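Local coordinates for reducing-end xylose-releasing exo-oligoxylanase Rex8A (Paenibacillus barcinonensis, PDB 6SUD), which hydrolyses xylooligosaccharides from their reducing ends, releasing xylose, and so takes part in the breakdown of xylan, at residues 292-297 and 339-344; 138-143 and 151-156. The protein carries 1 engineered substitution. All blocks are in the same frame, centred on the assembly; numbering follows the deposited sequence.

Interaction 1 (292-297 and 339-344)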
loop_
_atom_site.group_PDB
_atom_site.type_symbol
_atom_site.label_atom_id
_atom_site.label_comp_id
_atom_site.label_asym_id
_atom_site.label_seq_id
_atom_site.Cartn_x
_atom_site.Cartn_y
_atom_site.Cartn_z
ATOM N N ARG A 292 -12.152 -12.166 11.076
ATOM C CA ARG A 292 -13.472 -12.047 10.401
ATOM C C ARG A 292 -13.295 -12.165 8.901
ATOM O O ARG A 292 -13.997 -13.004 8.292
ATOM C CB ARG A 292 -14.170 -10.712 10.668
ATOM C CG ARG A 292 -14.763 -10.646 12.054
ATOM C CD ARG A 292 -15.707 -9.498 12.308
ATOM N NE ARG A 292 -15.950 -9.523 13.752
ATOM C CZ ARG A 292 -15.630 -8.569 14.626
ATOM N NH1 ARG A 292 -15.071 -7.436 14.230
ATOM N NH2 ARG A 292 -15.909 -8.737 15.906
ATOM N N ILE A 293 -12.389 -11.373 8.333
ATOM C CA ILE A 293 -12.224 -11.414 6.852
ATOM C C ILE A 293 -11.705 -12.798 6.460
ATOM O O ILE A 293 -12.187 -13.307 5.449
ATOM C CB ILE A 293 -11.388 -10.244 6.303
ATOM C CG1 ILE A 293 -11.738 -10.012 4.832
ATOM C CG2 ILE A 293 -9.903 -10.442 6.551
ATOM C CD1 ILE A 293 -11.031 -8.839 4.184
ATOM N N GLN A 294 -10.815 -13.421 7.244
ATOM C CA GLN A 294 -10.313 -14.787 6.905
ATOM C C GLN A 294 -11.455 -15.801 7.015
ATOM O O GLN A 294 -11.563 -16.655 6.152
ATOM C CB GLN A 294 -9.124 -15.186 7.773
ATOM C CG GLN A 294 -7.818 -14.586 7.277
ATOM C CD GLN A 294 -6.614 -15.145 7.991
ATOM O OE1 GLN A 294 -6.717 -15.786 9.041
ATOM N NE2 GLN A 294 -5.454 -14.923 7.399
ATOM N N ALA A 295 -12.269 -15.717 8.065
ATOM C CA ALA A 295 -13.483 -16.547 8.222
ATOM C C ALA A 295 -14.383 -16.357 6.992
ATOM O O ALA A 295 -14.883 -17.379 6.468
ATOM C CB ALA A 295 -14.188 -16.197 9.503
ATOM N N PHE A 296 -14.582 -15.109 6.534
ATOM C CA PHE A 296 -15.474 -14.810 5.380
ATOM C C PHE A 296 -14.996 -15.585 4.147
ATOM O O PHE A 296 -15.853 -16.138 3.460
ATOM C CB PHE A 296 -15.588 -13.316 5.053
ATOM C CG PHE A 296 -16.555 -13.051 3.923
ATOM C CD1 PHE A 296 -17.932 -13.040 4.128
ATOM C CD2 PHE A 296 -16.089 -12.876 2.637
ATOM C CE1 PHE A 296 -18.804 -12.833 3.067
ATOM C CE2 PHE A 296 -16.960 -12.705 1.570
ATOM C CZ PHE A 296 -18.316 -12.662 1.793
ATOM N N PHE A 297 -13.690 -15.675 3.906
ATOM C CA PHE A 297 -13.124 -16.283 2.668
ATOM C C PHE A 297 -12.647 -17.721 2.907
ATOM O O PHE A 297 -12.094 -18.311 1.963
ATOM C CB PHE A 297 -12.006 -15.406 2.099
ATOM C CG PHE A 297 -12.558 -14.171 1.443
ATOM C CD1 PHE A 297 -13.320 -14.263 0.291
ATOM C CD2 PHE A 297 -12.384 -12.924 2.025
ATOM C CE1 PHE A 297 -13.854 -13.130 -0.302
ATOM C CE2 PHE A 297 -12.931 -11.797 1.440
ATOM C CZ PHE A 297 -13.674 -11.897 0.286
ATOM N N PRO A 339 -8.934 -20.038 13.276
ATOM C CA PRO A 339 -8.652 -21.358 12.706
ATOM C C PRO A 339 -8.223 -21.364 11.231
ATOM O O PRO A 339 -7.990 -22.430 10.705
ATOM C CB PRO A 339 -9.983 -22.107 12.843
ATOM C CG PRO A 339 -11.059 -21.018 12.880
ATOM C CD PRO A 339 -10.380 -19.771 13.409
ATOM N N ASP A 340 -8.127 -20.191 10.606
ATOM C CA ASP A 340 -7.907 -20.050 9.150
ATOM C C ASP A 340 -6.516 -19.473 8.876
ATOM O O ASP A 340 -6.087 -19.550 7.714
ATOM C CB ASP A 340 -9.010 -19.180 8.548
ATOM C CG ASP A 340 -10.392 -19.759 8.796
ATOM O OD1 ASP A 340 -10.587 -20.942 8.415
ATOM O OD2 ASP A 340 -11.252 -19.046 9.399
ATOM N N ALA A 341 -5.845 -18.886 9.870
ATOM C CA ALA A 341 -4.562 -18.174 9.652
ATOM C C ALA A 341 -3.572 -19.121 8.967
ATOM O O ALA A 341 -2.994 -18.747 7.918
ATOM C CB ALA A 341 -3.997 -17.645 10.945
ATOM N N ASP A 342 -3.400 -20.321 9.516
ATOM C CA ASP A 342 -2.320 -21.242 9.078
ATOM C C ASP A 342 -2.635 -21.694 7.646
ATOM O O ASP A 342 -1.710 -21.728 6.811
ATOM C CB ASP A 342 -2.122 -22.379 10.085
ATOM C CG ASP A 342 -1.478 -21.974 11.400
ATOM O OD1 ASP A 342 -0.987 -20.836 11.483
ATOM O OD2 ASP A 342 -1.456 -22.821 12.331
ATOM N N SER A 343 -3.902 -21.967 7.332
ATOM C CA SER A 343 -4.271 -22.462 5.985
ATOM C C SER A 343 -4.122 -21.363 4.920
ATOM O O SER A 343 -3.730 -21.715 3.805
ATOM C CB SER A 343 -5.604 -23.144 5.975
ATOM O OG SER A 343 -6.570 -22.356 6.615
ATOM N N PHE A 344 -4.343 -20.077 5.224
ATOM C CA PHE A 344 -4.145 -18.991 4.219
ATOM C C PHE A 344 -2.655 -18.806 3.906
ATOM O O PHE A 344 -2.312 -18.451 2.759
ATOM C CB PHE A 344 -4.712 -17.653 4.682
ATOM C CG PHE A 344 -6.143 -17.431 4.276
ATOM C CD1 PHE A 344 -6.465 -17.045 2.986
ATOM C CD2 PHE A 344 -7.172 -17.642 5.177
ATOM C CE1 PHE A 344 -7.785 -16.855 2.610
ATOM C CE2 PHE A 344 -8.491 -17.451 4.801
ATOM C CZ PHE A 344 -8.798 -17.053 3.520
HETATM O O HOH W 1 -8.208 -16.955 11.337
#
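Q294 and F344 carry this helix-to-helix contact, an amide lying nearly parallel to an aromatic ring and displaced past its CD2 rim, at the periphery of the (alpha/alpha)6 barrel of glycoside hydrolase family 8. It joins the C-terminal part of helix 285-297 to the first turn of helix 341-349. Helix 322-331 packs beside both, with N329 touching F297 and F344. The contact lies away from the xylose sites.

With CG anti to the carbonyl carbon (chi1 -81°) and the chain extended beyond it, the amide of Q294 reaches A341 and the F344 ring. The side chain runs past F344 in the opposite direction, and its amide plane is only 15° from the ring plane. Q294 CG lies 3.8 Å from F344 CD2, and Q294 NE2 is 3.9 Å from the same CD2. Q294 NE2 is also hydrogen-bonded to N329 O and to S333 OG. The carbonyl of N329 identifies the nitrogen end, and the two bonds limit the turning of the amide. S333 OG is also hydrogen-bonded to A341 O, so it links Q294 to the second helix.

No direct hydrogen bond joins the two segments. Q294 OE1 lies 3.3 Å from A341 N, but the angle is poor. A water bridges instead: it donates to Q294 OE1 at 3.0 Å and accepts a weak bond from D340 N. On the more exposed side D340 OD2 approaches A295 CA at 3.6 Å. F297 CB meets F344 CZ at 3.9 Å. Q294 O lies near the ring plane at its edge, 3.4 Å from F344 CE2.

Interaction 2 (138-143 and 151-156)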
loop_
_atom_site.group_PDB
_atom_site.type_symbol
_atom_site.label_atom_id
_atom_site.label_comp_id
_atom_site.label_asym_id
_atom_site.label_seq_id
_atom_site.Cartn_x
_atom_site.Cartn_y
_atom_site.Cartn_z
ATOM N N PHE A 138 11.823 7.861 3.382
ATOM C CA PHE A 138 12.297 7.857 4.791
ATOM C C PHE A 138 13.121 6.593 5.051
ATOM O O PHE A 138 14.193 6.685 5.659
ATOM C CB PHE A 138 11.155 7.978 5.799
ATOM C CG PHE A 138 10.632 9.379 5.973
ATOM C CD1 PHE A 138 11.510 10.440 6.165
ATOM C CD2 PHE A 138 9.269 9.626 5.993
ATOM C CE1 PHE A 138 11.035 11.734 6.311
ATOM C CE2 PHE A 138 8.797 10.922 6.154
ATOM C CZ PHE A 138 9.681 11.970 6.307
ATOM N N PHE A 139 12.655 5.432 4.588
ATOM C CA PHE A 139 13.376 4.146 4.789
ATOM C C PHE A 139 14.695 4.172 4.006
ATOM O O PHE A 139 15.693 3.670 4.517
ATOM C CB PHE A 139 12.517 2.933 4.402
ATOM C CG PHE A 139 11.394 2.599 5.352
ATOM C CD1 PHE A 139 11.372 3.091 6.652
ATOM C CD2 PHE A 139 10.345 1.789 4.946
ATOM C CE1 PHE A 139 10.332 2.776 7.516
ATOM C CE2 PHE A 139 9.305 1.479 5.816
ATOM C CZ PHE A 139 9.298 1.976 7.093
ATOM N N ALA A 140 14.698 4.720 2.794
ATOM C CA ALA A 140 15.920 4.861 1.966
ATOM C C ALA A 140 16.946 5.692 2.748
ATOM O O ALA A 140 18.109 5.286 2.838
ATOM C CB ALA A 140 15.588 5.479 0.632
ATOM N N SER A 141 16.521 6.807 3.335
ATOM C CA SER A 141 17.435 7.702 4.086
ATOM C C SER A 141 18.033 6.940 5.271
ATOM O O SER A 141 19.255 7.103 5.564
ATOM C CB SER A 141 16.727 8.921 4.562
ATOM O OG SER A 141 17.651 9.806 5.175
ATOM N N ASN A 142 17.184 6.213 5.993
ATOM C CA ASN A 142 17.621 5.508 7.222
ATOM C C ASN A 142 18.509 4.335 6.795
ATOM O O ASN A 142 19.472 4.083 7.524
ATOM C CB ASN A 142 16.449 5.163 8.155
ATOM C CG ASN A 142 15.661 6.375 8.607
ATOM O OD1 ASN A 142 16.153 7.502 8.543
ATOM N ND2 ASN A 142 14.418 6.167 9.028
ATOM N N ARG A 143 18.255 3.682 5.650
ATOM C CA ARG A 143 19.024 2.470 5.245
ATOM C C ARG A 143 20.357 2.843 4.583
ATOM O O ARG A 143 21.363 2.136 4.853
ATOM C CB ARG A 143 18.286 1.600 4.220
ATOM C CG ARG A 143 17.145 0.767 4.783
ATOM C CD ARG A 143 16.940 -0.481 3.934
ATOM N NE ARG A 143 17.895 -1.528 4.290
ATOM C CZ ARG A 143 17.753 -2.826 4.011
ATOM N NH1 ARG A 143 16.687 -3.261 3.362
ATOM N NH2 ARG A 143 18.672 -3.693 4.403
ATOM N N TYR A 151 18.445 12.627 -4.772
ATOM C CA TYR A 151 18.571 11.438 -3.885
ATOM C C TYR A 151 18.838 11.875 -2.442
ATOM O O TYR A 151 19.325 11.045 -1.663
ATOM C CB TYR A 151 19.613 10.475 -4.467
ATOM C CG TYR A 151 19.386 10.151 -5.925
ATOM C CD1 TYR A 151 18.486 9.180 -6.328
ATOM C CD2 TYR A 151 20.063 10.836 -6.922
ATOM C CE1 TYR A 151 18.264 8.914 -7.670
ATOM C CE2 TYR A 151 19.874 10.566 -8.267
ATOM C CZ TYR A 151 18.966 9.598 -8.647
ATOM O OH TYR A 151 18.752 9.326 -9.979
ATOM N N ASP A 152 18.511 13.133 -2.104
ATOM C CA ASP A 152 18.442 13.637 -0.708
ATOM C C ASP A 152 17.106 13.167 -0.111
ATOM O O ASP A 152 16.218 14.002 0.109
ATOM C CB ASP A 152 18.617 15.160 -0.644
ATOM C CG ASP A 152 17.677 15.969 -1.520
ATOM O OD1 ASP A 152 17.396 15.527 -2.624
ATOM O OD2 ASP A 152 17.246 17.063 -1.082
ATOM N N TYR A 153 16.999 11.861 0.162
ATOM C CA TYR A 153 15.725 11.136 0.409
ATOM C C TYR A 153 14.912 11.762 1.550
ATOM O O TYR A 153 13.689 11.967 1.364
ATOM C CB TYR A 153 16.001 9.671 0.746
ATOM C CG TYR A 153 16.864 8.950 -0.248
ATOM C CD1 TYR A 153 16.449 8.751 -1.554
ATOM C CD2 TYR A 153 18.088 8.428 0.129
ATOM C CE1 TYR A 153 17.232 8.061 -2.464
ATOM C CE2 TYR A 153 18.884 7.735 -0.770
ATOM C CZ TYR A 153 18.456 7.552 -2.070
ATOM O OH TYR A 153 19.233 6.864 -2.962
ATOM N N GLN A 154 15.543 12.054 2.696
ATOM C CA GLN A 154 14.811 12.572 3.888
ATOM C C GLN A 154 14.148 13.903 3.529
ATOM O O GLN A 154 12.951 14.056 3.826
ATOM C CB GLN A 154 15.716 12.754 5.109
ATOM C CG GLN A 154 14.946 13.059 6.384
ATOM C CD GLN A 154 15.862 13.437 7.526
ATOM O OE1 GLN A 154 16.126 12.644 8.424
ATOM N NE2 GLN A 154 16.372 14.656 7.491
ATOM N N ALA A 155 14.880 14.833 2.909
ATOM C CA ALA A 155 14.336 16.172 2.558
ATOM C C ALA A 155 13.236 16.022 1.496
ATOM O O ALA A 155 12.237 16.782 1.543
ATOM C CB ALA A 155 15.436 17.096 2.111
ATOM N N GLN A 156 13.390 15.063 0.579
ATOM C CA GLN A 156 12.374 14.755 -0.463
ATOM C C GLN A 156 11.094 14.257 0.216
ATOM O O GLN A 156 10.028 14.756 -0.126
ATOM C CB GLN A 156 12.904 13.741 -1.484
ATOM C CG GLN A 156 14.051 14.263 -2.360
ATOM C CD GLN A 156 13.668 15.407 -3.272
ATOM O OE1 GLN A 156 12.511 15.569 -3.665
ATOM N NE2 GLN A 156 14.656 16.213 -3.637
#
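A140 and Y153 form the tight part of this contact. It is a helical hairpin: helix 127-144 ends, the chain turns, and helix 153-170 begins beside it. A140 CB sits over one face of the Y153 ring in a CH-pi contact, 3.9 Å from the ring centroid and 15° off the normal. Over the centre of the opposite face lies Y151 O. The ring is thus held between a methyl group and a carbonyl. Y153 CB also packs 3.9 Å from S141 N. The Y153 OH is hydrogen-bonded to D89 OD1 and to K85 NZ, both on helix 85-99. An alanine here would probably open a gap against A140 and leave D89 and K85 without their hydroxyl partner.

The side formed by S141 and Q154 is nearer the solvent. Even so, S141 OG, anti to its backbone N (chi1 -175°), comes within 3.5 Å of Q154 CB. F138 CE1 lies 3.9 Å from Q154 O, and its buried ring also rests on A157, R158 and L161 of helix 153-170. Ring and Q154 amide planes are 61° apart.

D146, in the connecting loop, binds S141 OG through OD1 and Q154 N through OD2. With no direct hydrogen bond between the segments, the helices meet by van der Waals and CH-pi contact, and the D146 carboxylate supplies the polar link.

How the interactions relate
Both interactions are largely buried helix-to-helix contacts. Interaction 1 has one exposed residue, A295, whereas the touching residues of interaction 2 are buried or partly exposed. They hold different elements. Interaction 1 pairs helices 285-297 and 341-349, its segments about 40 residues apart, against eight for interaction 2, which pairs helices 127-144 and 153-170. They lie on opposite sides of the chain's centre, with nearest atoms about 22 Å apart. Like interaction 1, interaction 2 lies away from the xylose sites. Their chemistry differs: interaction 1 places a buried polar amide between its helices, while interaction 2 meets through less polar groups and leaves its polar bonds to a loop carboxylate and helix 85-99.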